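Soluble epoxide hydrolase (Bacillus megaterium, PDB 4INZ) is a single-chain enzyme of the alpha/beta hydrolase fold, with a mixed beta sheet flanked by helices and a largely helical region inserted after the sixth strand. Local coordinates at residues 161-171 and 217-226; 117-125 and 134-143. The protein carries 1 engineered substitution. All coordinates share one frame; numbering follows the deposited sequence.

How the contacts relate
Following the chain from its N terminus, strand 108-112 leads into helix 115-126, and contact 2 sets that helix against the next strand, 131-137, and the turn beyond it, so that a short loop of eight residues is closed. The chain then enters the helical region. There contact 1 joins the connection between helices 160-164 and 169-193 to the last turn of helix 213-220 and the loop after it, closing a span of 45 residues, 39 of them helical. The two loops follow in series and neither encloses the other. The centres of the two contacts lie about 20 Å apart, yet they meet where Tyr219 CE2 packs on Ile119 CD1 at 4.1 Å, bringing the helical region onto a core helix.

Contact 1 (161-171 and 217-226). Engineered in segment 161-171: Ala162 (natural residue Met).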
loop_
_atom_site.group_PDB
_atom_site.type_symbol
_atom_site.label_atom_id
_atom_site.label_comp_id
_atom_site.label_asym_id
_atom_site.label_seq_id
_atom_site.Cartn_x
_atom_site.Cartn_y
_atom_site.Cartn_z
ATOM N N TYR A 161 -9.641 4.624 13.620
ATOM C CA TYR A 161 -8.672 3.642 14.094
ATOM C C TYR A 161 -7.254 4.211 14.079
ATOM O O TYR A 161 -6.409 3.798 14.872
ATOM C CB TYR A 161 -8.746 2.351 13.270
ATOM C CG TYR A 161 -8.254 2.508 11.852
ATOM C CD1 TYR A 161 -9.106 2.945 10.847
ATOM C CD2 TYR A 161 -6.931 2.225 11.517
ATOM C CE1 TYR A 161 -8.658 3.099 9.549
ATOM C CE2 TYR A 161 -6.474 2.376 10.220
ATOM C CZ TYR A 161 -7.341 2.816 9.242
ATOM O OH TYR A 161 -6.893 2.966 7.951
ATOM N N ALA A 162 -6.994 5.156 13.180
ATOM C CA ALA A 162 -5.665 5.761 13.088
ATOM C C ALA A 162 -5.325 6.541 14.357
ATOM O O ALA A 162 -4.174 6.559 14.800
ATOM C CB ALA A 162 -5.567 6.655 11.867
ATOM N N LYS A 163 -6.332 7.181 14.942
ATOM C CA LYS A 163 -6.152 7.851 16.220
ATOM C C LYS A 163 -5.931 6.805 17.311
ATOM O O LYS A 163 -5.041 6.942 18.149
ATOM C CB LYS A 163 -7.364 8.732 16.535
ATOM C CG LYS A 163 -7.304 9.450 17.876
ATOM C CD LYS A 163 -6.062 10.312 18.014
ATOM C CE LYS A 163 -6.205 11.287 19.183
ATOM N NZ LYS A 163 -7.218 12.344 18.898
ATOM N N TRP A 164 -6.728 5.742 17.282
ATOM C CA TRP A 164 -6.583 4.670 18.258
ATOM C C TRP A 164 -5.197 4.032 18.171
ATOM O O TRP A 164 -4.613 3.666 19.192
ATOM C CB TRP A 164 -7.680 3.621 18.068
ATOM C CG TRP A 164 -7.667 2.540 19.098
ATOM C CD1 TRP A 164 -7.706 2.699 20.453
ATOM C CD2 TRP A 164 -7.631 1.128 18.859
ATOM N NE1 TRP A 164 -7.688 1.475 21.071
ATOM C CE2 TRP A 164 -7.640 0.494 20.116
ATOM C CE3 TRP A 164 -7.582 0.339 17.705
ATOM C CZ2 TRP A 164 -7.604 -0.892 20.253
ATOM C CZ3 TRP A 164 -7.549 -1.041 17.843
ATOM C CH2 TRP A 164 -7.562 -1.639 19.108
ATOM N N PHE A 165 -4.667 3.909 16.956
ATOM C CA PHE A 165 -3.339 3.311 16.770
ATOM C C PHE A 165 -2.234 4.103 17.464
ATOM O O PHE A 165 -1.104 3.635 17.570
ATOM C CB PHE A 165 -2.994 3.156 15.286
ATOM C CG PHE A 165 -3.624 1.960 14.630
ATOM C CD1 PHE A 165 -4.635 1.249 15.262
ATOM C CD2 PHE A 165 -3.199 1.545 13.375
ATOM C CE1 PHE A 165 -5.219 0.149 14.648
ATOM C CE2 PHE A 165 -3.778 0.443 12.754
ATOM C CZ PHE A 165 -4.786 -0.257 13.393
ATOM N N GLN A 166 -2.554 5.308 17.922
ATOM C CA GLN A 166 -1.577 6.117 18.642
ATOM C C GLN A 166 -1.404 5.579 20.066
ATOM O O GLN A 166 -0.373 5.806 20.705
ATOM C CB GLN A 166 -2.001 7.593 18.678
ATOM C CG GLN A 166 -2.405 8.178 17.319
ATOM C CD GLN A 166 -1.262 8.213 16.313
ATOM O OE1 GLN A 166 -0.144 8.610 16.639
ATOM N NE2 GLN A 166 -1.544 7.801 15.083
ATOM N N LYS A 167 -2.413 4.856 20.553
ATOM C CA LYS A 167 -2.424 4.381 21.937
ATOM C C LYS A 167 -1.514 3.171 22.153
ATOM O O LYS A 167 -1.354 2.333 21.267
ATOM C CB LYS A 167 -3.852 4.040 22.375
ATOM C CG LYS A 167 -4.830 5.198 22.254
ATOM C CD LYS A 167 -4.731 6.148 23.438
ATOM C CE LYS A 167 -5.491 5.607 24.642
ATOM N NZ LYS A 167 -5.365 6.497 25.835
ATOM N N GLN A 168 -0.935 3.074 23.344
ATOM C CA GLN A 168 -0.007 1.987 23.642
ATOM C C GLN A 168 -0.673 0.613 23.690
ATOM O O GLN A 168 -0.018 -0.399 23.467
ATOM C CB GLN A 168 0.751 2.257 24.947
ATOM C CG GLN A 168 1.857 3.293 24.806
ATOM C CD GLN A 168 2.883 2.914 23.744
ATOM O OE1 GLN A 168 3.410 1.798 23.737
ATOM N NE2 GLN A 168 3.163 3.843 22.837
ATOM N N GLU A 169 -1.971 0.573 23.972
ATOM C CA GLU A 169 -2.657 -0.706 24.113
ATOM C C GLU A 169 -2.770 -1.467 22.791
ATOM O O GLU A 169 -2.997 -2.675 22.792
ATOM C CB GLU A 169 -4.053 -0.516 24.718
ATOM C CG GLU A 169 -5.044 0.134 23.768
ATOM C CD GLU A 169 -6.472 0.065 24.272
ATOM O OE1 GLU A 169 -6.996 1.102 24.720
ATOM O OE2 GLU A 169 -7.076 -1.024 24.209
ATOM N N VAL A 170 -2.609 -0.771 21.667
ATOM C CA VAL A 170 -2.896 -1.379 20.369
ATOM C C VAL A 170 -1.922 -2.497 20.001
ATOM O O VAL A 170 -2.322 -3.498 19.403
ATOM C CB VAL A 170 -2.974 -0.334 19.227
ATOM C CG1 VAL A 170 -3.176 -1.025 17.883
ATOM C CG2 VAL A 170 -4.111 0.638 19.485
ATOM N N GLN A 171 -0.649 -2.343 20.351
ATOM C CA GLN A 171 0.304 -3.402 20.039
ATOM C C GLN A 171 -0.132 -4.725 20.665
ATOM O O GLN A 171 -0.181 -5.751 19.991
ATOM C CB GLN A 171 1.733 -3.054 20.465
ATOM C CG GLN A 171 2.721 -4.143 20.073
ATOM C CD GLN A 171 4.165 -3.781 20.342
ATOM O OE1 GLN A 171 4.474 -2.672 20.782
ATOM N NE2 GLN A 171 5.066 -4.719 20.066
ATOM N N LEU A 217 2.925 -0.241 13.424
ATOM C CA LEU A 217 2.176 0.856 14.039
ATOM C C LEU A 217 2.929 2.180 13.968
ATOM O O LEU A 217 2.311 3.251 13.934
ATOM C CB LEU A 217 1.822 0.516 15.493
ATOM C CG LEU A 217 0.855 -0.664 15.637
ATOM C CD1 LEU A 217 0.709 -1.131 17.083
ATOM C CD2 LEU A 217 -0.510 -0.309 15.041
ATOM N N SER A 218 4.257 2.106 13.943
ATOM C CA SER A 218 5.097 3.304 13.906
ATOM C C SER A 218 4.799 4.191 12.695
ATOM O O SER A 218 4.871 5.418 12.788
ATOM C CB SER A 218 6.585 2.938 13.959
ATOM O OG SER A 218 6.929 2.396 15.220
ATOM N N TYR A 219 4.469 3.573 11.567
ATOM C CA TYR A 219 4.040 4.319 10.388
ATOM C C TYR A 219 2.930 5.294 10.753
ATOM O O TYR A 219 2.977 6.473 10.386
ATOM C CB TYR A 219 3.491 3.367 9.331
ATOM C CG TYR A 219 4.502 2.580 8.538
ATOM C CD1 TYR A 219 5.239 1.557 9.122
ATOM C CD2 TYR A 219 4.683 2.829 7.183
ATOM C CE1 TYR A 219 6.138 0.824 8.380
ATOM C CE2 TYR A 219 5.582 2.103 6.433
ATOM C CZ TYR A 219 6.307 1.104 7.033
ATOM O OH TYR A 219 7.198 0.386 6.280
ATOM N N TYR A 220 1.919 4.788 11.454
ATOM C CA TYR A 220 0.737 5.580 11.797
ATOM C C TYR A 220 1.056 6.689 12.791
ATOM O O TYR A 220 0.391 7.733 12.819
ATOM C CB TYR A 220 -0.367 4.689 12.382
ATOM C CG TYR A 220 -1.000 3.738 11.393
ATOM C CD1 TYR A 220 -2.159 4.087 10.712
ATOM C CD2 TYR A 220 -0.442 2.488 11.145
ATOM C CE1 TYR A 220 -2.743 3.220 9.804
ATOM C CE2 TYR A 220 -1.018 1.614 10.241
ATOM C CZ TYR A 220 -2.170 1.984 9.570
ATOM O OH TYR A 220 -2.747 1.119 8.665
ATOM N N ARG A 221 2.069 6.457 13.612
ATOM C CA ARG A 221 2.379 7.378 14.702
ATOM C C ARG A 221 3.148 8.610 14.241
ATOM O O ARG A 221 3.480 9.480 15.047
ATOM C CB ARG A 221 3.100 6.631 15.831
ATOM C CG ARG A 221 2.156 5.663 16.517
ATOM C CD ARG A 221 2.837 4.625 17.388
ATOM N NE ARG A 221 1.821 3.811 18.046
ATOM C CZ ARG A 221 2.072 2.820 18.893
ATOM N NH1 ARG A 221 3.323 2.495 19.193
ATOM N NH2 ARG A 221 1.063 2.149 19.435
ATOM N N ASN A 222 3.416 8.675 12.940
ATOM C CA ASN A 222 4.003 9.858 12.322
ATOM C C ASN A 222 2.988 10.660 11.521
ATOM O O ASN A 222 3.301 11.744 11.032
ATOM C CB ASN A 222 5.171 9.473 11.413
ATOM C CG ASN A 222 6.377 8.995 12.191
ATOM O OD1 ASN A 222 6.679 9.515 13.263
ATOM N ND2 ASN A 222 7.075 8.004 11.655
ATOM N N LEU A 223 1.777 10.126 11.378
ATOM C CA LEU A 223 0.746 10.807 10.594
ATOM C C LEU A 223 0.386 12.166 11.187
ATOM O O LEU A 223 0.256 12.316 12.403
ATOM C CB LEU A 223 -0.505 9.940 10.467
ATOM C CG LEU A 223 -0.343 8.669 9.631
ATOM C CD1 LEU A 223 -1.578 7.788 9.746
ATOM C CD2 LEU A 223 -0.076 9.035 8.177
ATOM N N LYS A 224 0.221 13.155 10.315
ATOM C CA LYS A 224 -0.140 14.500 10.742
ATOM C C LYS A 224 -1.548 14.812 10.262
ATOM O O LYS A 224 -1.744 15.585 9.325
ATOM C CB LYS A 224 0.858 15.520 10.192
ATOM C CG LYS A 224 2.285 15.302 10.684
ATOM C CD LYS A 224 2.385 15.505 12.193
ATOM C CE LYS A 224 3.114 14.352 12.880
ATOM N NZ LYS A 224 4.533 14.196 12.437
ATOM N N ILE A 225 -2.529 14.186 10.902
ATOM C CA ILE A 225 -3.918 14.316 10.477
ATOM C C ILE A 225 -4.837 14.467 11.670
ATOM O O ILE A 225 -6.021 14.148 11.590
ATOM C CB ILE A 225 -4.380 13.082 9.665
ATOM C CG1 ILE A 225 -4.319 11.813 10.526
ATOM C CG2 ILE A 225 -3.547 12.936 8.402
ATOM C CD1 ILE A 225 -4.893 10.574 9.846
ATOM N N PHE A 226 -4.290 14.960 12.778
ATOM C CA PHE A 226 -5.040 14.993 14.029
ATOM C C PHE A 226 -5.363 16.403 14.528
ATOM O O PHE A 226 -6.477 16.653 14.985
ATOM C CB PHE A 226 -4.322 14.161 15.095
ATOM C CG PHE A 226 -4.068 12.741 14.671
ATOM C CD1 PHE A 226 -5.123 11.856 14.515
ATOM C CD2 PHE A 226 -2.784 12.296 14.408
ATOM C CE1 PHE A 226 -4.899 10.550 14.116
ATOM C CE2 PHE A 226 -2.553 10.992 14.007
ATOM C CZ PHE A 226 -3.612 10.118 13.861
HETATM O O HOH W 1 -4.440 1.694 6.885
HETATM O O HOH W 2 1.166 -0.108 21.220
#
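The ring of Phe165 lies between two side chains: Tyr161 CD2 sits over one face and Leu217 CD2 over the opposite one, 4.0 Å from the Phe165 ring centroid in a CH-pi contact. Its CD2 edge points at the face of Tyr220, an edge-to-face pair with centroids 4.8 Å apart and planes at 80°. The Phe226 ring has Ile225 CG1 over one face, while Gln166 NE2 approaches it obliquely, 3.3 Å from Phe226 CZ. Phe165 O lies at the guanidinium edge of Arg221, which grips this one oxygen side-on: Arg221 NE donates to Phe165 O at 3.0 Å, in the carbonyl plane, and Arg221 NH2 at 3.2 Å. The Arg221 chain reaches it fully extended from CG to NE.

Gln166 bends back at chi2 (-64°), which carries its amide to two carbonyls. Gln166 NE2 donates to Ala162 O at 2.9 Å. An almost straight bond (172°) runs from Gln166 NE2 to Tyr220 O at 3.0 Å, arriving above that carbonyl plane; Leu223 N reaches Tyr220 O from the other face. Ala162, an engineered residue, touches Tyr220 and Phe226 through CB. A water links Arg221 NH2 to Gln168 O and Gln171 N. Phe47 and Trp115 extend the aromatic group around Tyr220. Side-chain bonds to backbone carbonyls thus join the turn Trp164-Lys167 to the turn Tyr220-Leu223 at helix 213-220, beside an aromatic cluster, within the helical cap region characteristic of epoxide hydrolases of the alpha/beta hydrolase fold.

Contact 2 (117-125 and 134-143); sequences AGIGWTFAY and LIAFNGPHPY
Buried helix-on-sheet packing joins helix 117-125 to strand 134-137 and the turn that follows it, about 8 Å from the centre of the chain to the centre of the contact. The axes of the two short segments run nearly antiparallel, at 152°, and approach to 9.3 Å. Trp121 is at the centre of the contact, with partners on both faces of its indole. Leu134 CD2 lies over one face of the Trp121 indole, 3.7 Å from the centroid of its six-membered ring. Over the opposite face comes the edge of His141, through CD2, with ring planes at 81°. Ala136 CB meets Trp121 CZ2 at 3.8 Å, and Pro142 CD packs on Trp121 CB. A water in the indole plane accepts from Trp121 NE1 at 2.9 Å and donates to Phe137 O, linking the helix to the backbone at Phe137, and weakly to Gly139 O.

With CG opposite its backbone N (chi1 176°), the His141 ring reaches Tyr125, whose OH shares a hydrogen bond of 3.1 Å with His141 NE2; Tyr125 OH also bonds Glu242 O. His141 ND1 caps the following helix at Thr144 N. Ala117 CB packs on Gly139 CA at 4.2 Å. Together with strand 108-112, the helix and strand form a beta-alpha-beta crossover of the alpha/beta hydrolase core.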
loop_
_atom_site.group_PDB
_atom_site.type_symbol
_atom_site.label_atom_id
_atom_site.label_comp_id
_atom_site.label_asym_id
_atom_site.label_seq_id
_atom_site.Cartn_x
_atom_site.Cartn_y
_atom_site.Cartn_z
ATOM N N ALA A 117 0.147 2.688 -0.979
ATOM C CA ALA A 117 -0.414 3.745 -1.821
ATOM C C ALA A 117 -0.098 5.140 -1.271
ATOM O O ALA A 117 0.237 6.046 -2.028
ATOM C CB ALA A 117 -1.922 3.550 -2.002
ATOM N N GLY A 118 -0.202 5.317 0.041
ATOM C CA GLY A 118 0.229 6.561 0.656
ATOM C C GLY A 118 1.662 6.884 0.247
ATOM O O GLY A 118 1.977 8.006 -0.162
ATOM N N ILE A 119 2.528 5.881 0.338
ATOM C CA ILE A 119 3.931 6.042 -0.018
ATOM C C ILE A 119 4.093 6.221 -1.526
ATOM O O ILE A 119 4.790 7.129 -1.987
ATOM C CB ILE A 119 4.764 4.834 0.456
ATOM C CG1 ILE A 119 4.694 4.705 1.984
ATOM C CG2 ILE A 119 6.219 4.963 -0.021
ATOM C CD1 ILE A 119 5.104 3.329 2.515
ATOM N N GLY A 120 3.432 5.356 -2.286
ATOM C CA GLY A 120 3.576 5.325 -3.730
ATOM C C GLY A 120 3.063 6.558 -4.450
ATOM O O GLY A 120 3.705 7.023 -5.392
ATOM N N TRP A 121 1.907 7.080 -4.035
ATOM C CA TRP A 121 1.405 8.328 -4.606
ATOM C C TRP A 121 2.436 9.420 -4.359
ATOM O O TRP A 121 2.797 10.176 -5.267
ATOM C CB TRP A 121 0.080 8.748 -3.958
ATOM C CG TRP A 121 -1.192 8.096 -4.506
ATOM C CD1 TRP A 121 -1.994 7.200 -3.857
ATOM C CD2 TRP A 121 -1.818 8.344 -5.777
ATOM N NE1 TRP A 121 -3.064 6.852 -4.653
ATOM C CE2 TRP A 121 -2.979 7.542 -5.836
ATOM C CE3 TRP A 121 -1.503 9.152 -6.875
ATOM C CZ2 TRP A 121 -3.828 7.532 -6.944
ATOM C CZ3 TRP A 121 -2.346 9.140 -7.977
ATOM C CH2 TRP A 121 -3.497 8.340 -8.001
ATOM N N THR A 122 2.906 9.498 -3.117
ATOM C CA THR A 122 3.885 10.511 -2.740
ATOM C C THR A 122 5.158 10.376 -3.580
ATOM O O THR A 122 5.699 11.367 -4.076
ATOM C CB THR A 122 4.216 10.435 -1.238
ATOM O OG1 THR A 122 3.013 10.608 -0.478
ATOM C CG2 THR A 122 5.215 11.515 -0.846
ATOM N N PHE A 123 5.618 9.141 -3.755
ATOM C CA PHE A 123 6.798 8.878 -4.566
ATOM C C PHE A 123 6.589 9.294 -6.024
ATOM O O PHE A 123 7.478 9.885 -6.640
ATOM C CB PHE A 123 7.184 7.396 -4.503
ATOM C CG PHE A 123 8.362 7.052 -5.363
ATOM C CD1 PHE A 123 9.656 7.295 -4.914
ATOM C CD2 PHE A 123 8.182 6.525 -6.632
ATOM C CE1 PHE A 123 10.749 6.996 -5.712
ATOM C CE2 PHE A 123 9.269 6.218 -7.431
ATOM C CZ PHE A 123 10.557 6.459 -6.972
ATOM N N ALA A 124 5.423 8.970 -6.581
ATOM C CA ALA A 124 5.125 9.320 -7.971
ATOM C C ALA A 124 5.095 10.834 -8.171
ATOM O O ALA A 124 5.550 11.344 -9.197
ATOM C CB ALA A 124 3.799 8.694 -8.416
ATOM N N TYR A 125 4.553 11.551 -7.192
ATOM C CA TYR A 125 4.494 13.006 -7.266
ATOM C C TYR A 125 5.889 13.628 -7.203
ATOM O O TYR A 125 6.189 14.584 -7.919
ATOM C CB TYR A 125 3.617 13.571 -6.142
ATOM C CG TYR A 125 2.165 13.778 -6.518
ATOM C CD1 TYR A 125 1.725 14.995 -7.042
ATOM C CD2 TYR A 125 1.227 12.764 -6.342
ATOM C CE1 TYR A 125 0.396 15.192 -7.383
ATOM C CE2 TYR A 125 -0.102 12.951 -6.682
ATOM C CZ TYR A 125 -0.513 14.167 -7.201
ATOM O OH TYR A 125 -1.837 14.355 -7.538
ATOM N N LEU A 134 1.269 4.230 -12.977
ATOM C CA LEU A 134 0.894 3.944 -11.600
ATOM C C LEU A 134 -0.435 3.206 -11.558
ATOM O O LEU A 134 -1.407 3.632 -12.188
ATOM C CB LEU A 134 0.784 5.244 -10.801
ATOM C CG LEU A 134 0.301 5.111 -9.358
ATOM C CD1 LEU A 134 1.354 4.398 -8.517
ATOM C CD2 LEU A 134 -0.029 6.494 -8.769
ATOM N N ILE A 135 -0.470 2.094 -10.822
ATOM C CA ILE A 135 -1.711 1.373 -10.588
ATOM C C ILE A 135 -1.976 1.399 -9.093
ATOM O O ILE A 135 -1.204 0.840 -8.308
ATOM C CB ILE A 135 -1.622 -0.082 -11.075
ATOM C CG1 ILE A 135 -1.267 -0.119 -12.564
ATOM C CG2 ILE A 135 -2.932 -0.817 -10.797
ATOM C CD1 ILE A 135 -1.129 -1.525 -13.138
ATOM N N ALA A 136 -3.050 2.080 -8.699
ATOM C CA ALA A 136 -3.343 2.272 -7.285
ATOM C C ALA A 136 -4.636 1.577 -6.881
ATOM O O ALA A 136 -5.674 1.774 -7.514
ATOM C CB ALA A 136 -3.435 3.752 -6.973
ATOM N N PHE A 137 -4.558 0.774 -5.819
ATOM C CA PHE A 137 -5.733 0.149 -5.208
ATOM C C PHE A 137 -6.196 0.980 -4.007
ATOM O O PHE A 137 -5.667 2.062 -3.757
ATOM C CB PHE A 137 -5.410 -1.299 -4.781
ATOM C CG PHE A 137 -5.136 -2.217 -5.937
ATOM C CD1 PHE A 137 -6.132 -3.068 -6.416
ATOM C CD2 PHE A 137 -3.889 -2.227 -6.560
ATOM C CE1 PHE A 137 -5.885 -3.917 -7.498
ATOM C CE2 PHE A 137 -3.640 -3.063 -7.648
ATOM C CZ PHE A 137 -4.633 -3.913 -8.116
ATOM N N ASN A 138 -7.184 0.481 -3.266
ATOM C CA ASN A 138 -7.712 1.210 -2.110
ATOM C C ASN A 138 -6.613 1.800 -1.235
ATOM O O ASN A 138 -5.718 1.084 -0.802
ATOM C CB ASN A 138 -8.599 0.297 -1.262
ATOM C CG ASN A 138 -9.864 -0.087 -1.970
ATOM O OD1 ASN A 138 -10.970 0.216 -1.508
ATOM N ND2 ASN A 138 -9.717 -0.729 -3.119
ATOM N N GLY A 139 -6.697 3.097 -0.968
ATOM C CA GLY A 139 -5.694 3.797 -0.181
ATOM C C GLY A 139 -5.808 5.281 -0.467
ATOM O O GLY A 139 -6.580 5.684 -1.329
ATOM N N PRO A 140 -5.034 6.104 0.247
ATOM C CA PRO A 140 -5.255 7.552 0.150
ATOM C C PRO A 140 -4.503 8.241 -0.994
ATOM O O PRO A 140 -3.279 8.126 -1.096
ATOM C CB PRO A 140 -4.745 8.061 1.498
ATOM C CG PRO A 140 -3.613 7.103 1.831
ATOM C CD PRO A 140 -4.060 5.751 1.295
ATOM N N HIS A 141 -5.240 8.955 -1.844
ATOM C CA HIS A 141 -4.618 9.917 -2.745
ATOM C C HIS A 141 -4.218 11.117 -1.892
ATOM O O HIS A 141 -4.988 11.550 -1.042
ATOM C CB HIS A 141 -5.594 10.358 -3.843
ATOM C CG HIS A 141 -5.038 11.414 -4.748
ATOM N ND1 HIS A 141 -5.261 12.760 -4.551
ATOM C CD2 HIS A 141 -4.252 11.321 -5.847
ATOM C CE1 HIS A 141 -4.643 13.450 -5.493
ATOM N NE2 HIS A 141 -4.019 12.600 -6.290
ATOM N N PRO A 142 -3.003 11.648 -2.096
ATOM C CA PRO A 142 -2.500 12.702 -1.204
ATOM C C PRO A 142 -3.467 13.864 -0.984
ATOM O O PRO A 142 -3.546 14.385 0.131
ATOM C CB PRO A 142 -1.238 13.179 -1.921
ATOM C CG PRO A 142 -0.744 11.946 -2.613
ATOM C CD PRO A 142 -1.996 11.240 -3.087
ATOM N N TYR A 143 -4.195 14.266 -2.018
ATOM C CA TYR A 143 -5.025 15.466 -1.908
ATOM C C TYR A 143 -6.480 15.167 -1.569
ATOM O O TYR A 143 -7.047 15.792 -0.671
ATOM C CB TYR A 143 -4.926 16.327 -3.172
ATOM C CG TYR A 143 -3.582 17.002 -3.334
ATOM C CD1 TYR A 143 -2.549 16.377 -4.025
ATOM C CD2 TYR A 143 -3.338 18.257 -2.779
ATOM C CE1 TYR A 143 -1.316 16.983 -4.169
ATOM C CE2 TYR A 143 -2.109 18.873 -2.920
ATOM C CZ TYR A 143 -1.101 18.234 -3.615
ATOM O OH TYR A 143 0.124 18.844 -3.759
HETATM O O HOH W 3 -5.000 4.915 -3.761
#